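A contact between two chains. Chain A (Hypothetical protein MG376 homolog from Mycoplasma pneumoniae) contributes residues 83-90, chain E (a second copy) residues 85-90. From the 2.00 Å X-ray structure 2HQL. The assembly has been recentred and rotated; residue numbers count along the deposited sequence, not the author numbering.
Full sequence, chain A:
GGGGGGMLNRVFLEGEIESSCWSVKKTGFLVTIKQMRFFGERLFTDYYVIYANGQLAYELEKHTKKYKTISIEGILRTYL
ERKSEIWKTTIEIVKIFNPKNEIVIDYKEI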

# COMPACT_ATOMS: atom_id res chain seq x y z
N LYS A 83 19.15 -0.30 -6.93
CA LYS A 83 20.10 0.77 -6.64
C LYS A 83 19.91 1.19 -5.19
O LYS A 83 20.54 0.64 -4.28
CB LYS A 83 19.88 1.97 -7.56
CG LYS A 83 20.02 1.66 -9.04
CD LYS A 83 21.40 1.10 -9.37
CE LYS A 83 21.54 0.80 -10.86
NZ LYS A 83 20.51 -0.16 -11.35
N SER A 84 19.02 2.15 -4.98
CA SER A 84 18.71 2.65 -3.65
C SER A 84 18.33 1.50 -2.72
O SER A 84 18.12 1.71 -1.53
CB SER A 84 17.57 3.66 -3.72
OG SER A 84 16.43 3.08 -4.32
N GLU A 85 18.25 0.29 -3.26
CA GLU A 85 17.88 -0.87 -2.46
C GLU A 85 16.54 -0.65 -1.75
O GLU A 85 16.28 -1.23 -0.69
CB GLU A 85 18.96 -1.17 -1.42
CG GLU A 85 19.98 -2.21 -1.86
CD GLU A 85 19.36 -3.58 -2.15
OE1 GLU A 85 18.56 -4.06 -1.31
OE2 GLU A 85 19.67 -4.18 -3.20
N ILE A 86 15.70 0.21 -2.33
CA ILE A 86 14.39 0.48 -1.78
C ILE A 86 13.39 -0.44 -2.48
O ILE A 86 13.45 -0.62 -3.70
CB ILE A 86 13.96 1.96 -2.02
CG1 ILE A 86 14.88 2.91 -1.24
CG2 ILE A 86 12.52 2.18 -1.55
CD1 ILE A 86 14.54 4.38 -1.42
N TRP A 87 12.48 -1.03 -1.70
CA TRP A 87 11.45 -1.89 -2.25
C TRP A 87 10.28 -0.99 -2.58
O TRP A 87 9.59 -0.52 -1.69
CB TRP A 87 11.03 -2.96 -1.24
CG TRP A 87 12.10 -3.95 -1.00
CD1 TRP A 87 13.26 -3.75 -0.31
CD2 TRP A 87 12.15 -5.28 -1.52
NE1 TRP A 87 14.04 -4.88 -0.37
CE2 TRP A 87 13.38 -5.83 -1.11
CE3 TRP A 87 11.28 -6.06 -2.29
CZ2 TRP A 87 13.76 -7.13 -1.44
CZ3 TRP A 87 11.66 -7.34 -2.62
CH2 TRP A 87 12.89 -7.86 -2.20
N LYS A 88 10.08 -0.75 -3.87
CA LYS A 88 9.01 0.12 -4.34
C LYS A 88 7.66 -0.57 -4.22
O LYS A 88 7.58 -1.79 -4.27
CB LYS A 88 9.29 0.53 -5.80
CG LYS A 88 10.63 1.24 -6.02
CD LYS A 88 10.57 2.68 -5.55
CE LYS A 88 11.97 3.30 -5.39
NZ LYS A 88 11.92 4.66 -4.74
N THR A 89 6.60 0.22 -4.06
CA THR A 89 5.24 -0.31 -3.93
C THR A 89 4.32 -0.10 -5.16
O THR A 89 4.32 0.97 -5.78
CB THR A 89 4.55 0.30 -2.71
OG1 THR A 89 5.18 -0.18 -1.52
CG2 THR A 89 3.08 -0.05 -2.67
N THR A 90 3.56 -1.14 -5.49
CA THR A 90 2.60 -1.09 -6.60
C THR A 90 1.34 -1.82 -6.16
O THR A 90 1.40 -2.71 -5.31
CB THR A 90 3.11 -1.81 -7.89
OG1 THR A 90 3.34 -3.20 -7.61
CG2 THR A 90 4.39 -1.17 -8.39
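Chain E, residues 85-90: EIWKTT

Both stretches end in extended chain. In chain A, strand geometry is clear from A:Trp87 through A:Thr90, with phi between -74° and -140° and psi between 107° and 152°; in chain E, the strand covers E:Trp87 to E:Thr90, and E:Ile86 before it already has extended angles of -94°/143°. The preceding residues depart from this pattern. A:Glu85 and E:Glu85 both have positive phi, at 56° and 65°, so each chain turns just before it straightens into the strand.

The two strands are not neighbours in one sheet. Their axes come no closer than 7.0 Å and their N-to-C directions differ by 66°, so chain E runs obliquely across chain A, and no hydrogen bond links the two stretches directly. The nearest CA atoms are those of A:Thr89 and E:Thr89, with CA to CA at 6.5 Å. Towards the start of the stretches the backbones are farther apart: the CA of A:Ser84 lies 8.9 Å from the CA of E:Ile86. The space between is filled by side chains, and the contact buries 280 Å² in all, counting both sides.

Its apolar centre is the pair of isoleucines. A:Ile86 and E:Ile86 both direct the CA-to-CB bond toward the other stretch, and both adopt chi1 m and chi2 t, which extends CG1 and CD1 across the gap. The two side chains meet tip to tip, with CD1 of A:Ile86 3.4 Å from CD1 of E:Ile86, a tight approach for two methyl groups. These two residues also have the largest areas covered by the partner stretch, 61 and 59 Å². The same methyl of E:Ile86 reaches A:Ser84, whose CB lies 3.7 Å from CD1 of E:Ile86.

A lysine from each chain lies beside this pair. The CA-to-CB bond of A:Lys88 points away from chain E, yet its long side chain comes back, bringing NZ to 3.4 Å from CG2 of E:Ile86. NZ of A:Lys88 is also 4.3 Å from the carbonyl O of E:Trp87, too far for a hydrogen bond. E:Lys88 starts out sideways and its end likewise approaches, so that CE of E:Lys88 packs 3.9 Å from CD1 of A:Ile86. In both cases the aliphatic length of the lysine lets a residue that does not face the partner still reach its isoleucine.

At the closest CA pair, threonine meets threonine. A:Thr89 and E:Thr89 both point toward the opposing stretch with chi1 m, and CB of A:Thr89 lies 4.0 Å from CG2 of E:Thr89, a van der Waals contact. Here a water supplies a polar link: it accepts a hydrogen bond from the backbone N of A:Thr89 at 3.0 Å and is hydrogen-bonded to OG1 of E:Thr89 at 3.2 Å. One residue further on, neither A:Thr90 nor E:Thr90 contacts the other stretch.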

# COMPACT_ATOMS: atom_id res chain seq x y z
N GLU E 85 16.56 12.29 -0.99
CA GLU E 85 15.95 12.61 -2.27
C GLU E 85 14.72 11.84 -2.75
O GLU E 85 13.99 12.30 -3.63
CB GLU E 85 17.01 12.46 -3.37
CG GLU E 85 17.23 11.00 -3.78
CD GLU E 85 18.52 10.74 -4.58
OE1 GLU E 85 18.75 11.41 -5.60
OE2 GLU E 85 19.31 9.85 -4.17
N ILE E 86 14.47 10.68 -2.15
CA ILE E 86 13.42 9.78 -2.61
C ILE E 86 12.02 9.84 -1.98
O ILE E 86 11.87 10.07 -0.78
CB ILE E 86 13.96 8.32 -2.50
CG1 ILE E 86 15.16 8.14 -3.43
CG2 ILE E 86 12.87 7.32 -2.86
CD1 ILE E 86 16.06 6.96 -3.09
N TRP E 87 11.00 9.64 -2.82
CA TRP E 87 9.60 9.61 -2.38
C TRP E 87 9.33 8.16 -1.97
O TRP E 87 9.19 7.30 -2.83
CB TRP E 87 8.63 9.97 -3.52
CG TRP E 87 8.40 11.45 -3.74
CD1 TRP E 87 9.01 12.26 -4.66
CD2 TRP E 87 7.58 12.31 -2.94
NE1 TRP E 87 8.62 13.57 -4.48
CE2 TRP E 87 7.74 13.63 -3.43
CE3 TRP E 87 6.72 12.10 -1.85
CZ2 TRP E 87 7.08 14.73 -2.88
CZ3 TRP E 87 6.05 13.20 -1.29
CH2 TRP E 87 6.24 14.50 -1.80
N LYS E 88 9.26 7.89 -0.67
CA LYS E 88 9.04 6.53 -0.18
C LYS E 88 7.58 6.25 0.17
O LYS E 88 6.87 7.15 0.65
CB LYS E 88 9.92 6.27 1.04
CG LYS E 88 11.41 6.50 0.80
CD LYS E 88 12.28 5.92 1.92
CE LYS E 88 12.40 4.40 1.82
NZ LYS E 88 13.35 3.81 2.83
N THR E 89 7.13 5.02 -0.09
CA THR E 89 5.74 4.65 0.21
C THR E 89 5.72 3.80 1.46
O THR E 89 6.61 2.98 1.67
CB THR E 89 5.07 3.85 -0.94
OG1 THR E 89 5.09 4.61 -2.16
CG2 THR E 89 3.63 3.55 -0.58
N THR E 90 4.70 4.02 2.29
CA THR E 90 4.55 3.30 3.54
C THR E 90 3.08 3.23 3.97
O THR E 90 2.20 3.78 3.30
CB THR E 90 5.41 4.01 4.64
OG1 THR E 90 5.19 3.41 5.91
CG2 THR E 90 5.07 5.51 4.70
O HOH W 1 7.33 3.17 -3.96